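PDB 4L6D: 5-carboxyvanillate decarboxylase from Sphingomonas paucimobilis, which catalyses the decarboxylation of 5-carboxyvanillate to vanillate, using a manganese ion held within an amidohydrolase fold. Local coordinates for the interface of chains A and B. Numbering follows the deposited sequence. Chains: chain A/B, 5-carboxyvanillate decarboxylase.

The interface of chains A and B. Residues chain A 153, 208, 211-212, 250-253; chain B 189.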
# COMPACT_ATOMS: atom_id res chain seq x y z
N ASP A 153 -5.28 -15.74 6.36
CA ASP A 153 -6.39 -15.73 7.31
C ASP A 153 -7.28 -16.96 7.16
O ASP A 153 -8.04 -17.29 8.06
CB ASP A 153 -7.24 -14.47 7.14
CG ASP A 153 -7.84 -14.34 5.75
OD1 ASP A 153 -7.08 -14.36 4.76
OD2 ASP A 153 -9.08 -14.18 5.64
N ARG A 208 -4.84 -9.06 6.32
CA ARG A 208 -5.89 -10.04 6.54
C ARG A 208 -5.52 -10.95 7.71
O ARG A 208 -6.37 -11.28 8.54
CB ARG A 208 -6.14 -10.90 5.29
CG ARG A 208 -6.72 -10.15 4.10
CD ARG A 208 -6.90 -11.09 2.89
NE ARG A 208 -7.91 -12.11 3.18
CZ ARG A 208 -9.19 -12.03 2.83
NH1 ARG A 208 -9.62 -11.01 2.10
NH2 ARG A 208 -10.03 -12.98 3.20
N LEU A 211 -6.05 -8.83 10.99
CA LEU A 211 -7.44 -8.52 11.28
C LEU A 211 -8.30 -9.74 11.55
O LEU A 211 -9.31 -9.65 12.25
CB LEU A 211 -8.07 -7.67 10.16
CG LEU A 211 -7.48 -6.26 10.01
CD1 LEU A 211 -8.19 -5.52 8.88
CD2 LEU A 211 -7.56 -5.47 11.31
N SER A 212 -7.89 -10.90 11.02
CA SER A 212 -8.64 -12.13 11.23
C SER A 212 -8.43 -12.72 12.62
O SER A 212 -9.14 -13.63 13.03
CB SER A 212 -8.26 -13.19 10.19
OG SER A 212 -6.96 -13.69 10.47
N GLY A 250 -18.11 -3.91 10.34
CA GLY A 250 -17.52 -4.67 9.25
C GLY A 250 -17.32 -6.15 9.50
O GLY A 250 -16.73 -6.84 8.67
N GLY A 251 -17.80 -6.65 10.63
CA GLY A 251 -17.67 -8.06 10.92
C GLY A 251 -16.24 -8.51 11.22
O GLY A 251 -15.95 -9.71 11.20
N ALA A 252 -15.34 -7.57 11.49
CA ALA A 252 -14.00 -7.94 11.93
C ALA A 252 -14.11 -8.47 13.35
O ALA A 252 -14.84 -7.92 14.17
CB ALA A 252 -13.06 -6.74 11.87
N PRO A 253 -13.40 -9.56 13.65
CA PRO A 253 -13.53 -10.13 14.99
C PRO A 253 -12.85 -9.25 16.04
O PRO A 253 -11.93 -8.49 15.72
CB PRO A 253 -12.81 -11.48 14.87
CG PRO A 253 -11.81 -11.28 13.79
CD PRO A 253 -12.46 -10.32 12.80
N TYR B 189 -13.63 -8.43 7.14
CA TYR B 189 -13.04 -7.67 8.25
C TYR B 189 -13.12 -6.16 8.06
O TYR B 189 -12.28 -5.42 8.57
CB TYR B 189 -11.58 -8.10 8.51
CG TYR B 189 -11.32 -9.58 8.32
CD1 TYR B 189 -12.05 -10.54 9.02
CD2 TYR B 189 -10.35 -10.03 7.43
CE1 TYR B 189 -11.83 -11.90 8.83
CE2 TYR B 189 -10.12 -11.38 7.24
CZ TYR B 189 -10.86 -12.31 7.93
OH TYR B 189 -10.64 -13.66 7.75
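B:Tyr189 reaches across the subunit boundary and sets its phenol against A:Ser212 and A:Asp153, a worked example of an aromatic side chain anchored at its far end by a carboxylate already fixed on the partner. The tyrosine buries 129 Å² here. Its hydroxyl OH donates over 2.7 Å to the anti lone pair of carboxylate oxygen OD2 of A:Asp153, which lies at the ring edge and in its plane. Carboxylate and ring are turned 83° apart. On its own chain A:Arg208 holds the acid from a different side than the phenol, gripping it side-on: NE meets OD1 of A:Asp153 from above the carboxylate plane at 2.9 Å in an almost straight bond (175° at H), while the NH2 bond to OD2, on the syn side, is tilted and more bent. OD2 therefore accepts from both chains, and the arginine would be expected to keep the acid ionised. An alanine in place of A:Asp153 would probably leave the phenol hydroxyl without this acceptor and the A:Arg208 guanidinium without this counter-charge.

A:Ser212 packs over one ring face towards the rim, its CB 3.6 Å from CZ of B:Tyr189. Its OG lies between backbone N and carbonyl carbon (chi1 72°), which leaves the methylene to touch the phenol. Nearer the tyrosine backbone, A:Pro253 brings CD to 3.8 Å from ring atom CD1 of B:Tyr189, and CB of A:Leu211 and CB of A:Ala252 approach the tyrosine CB from directions roughly at right angles.

The receiving surface joins the C-terminal end of helix 197-211 to the loop after helix 236-249, with A:Asp153 on a third loop; B:Tyr189 enters from the loop following 3-10 helix 183-186. Two-fold symmetry repeats the contact, consistent with a dimer.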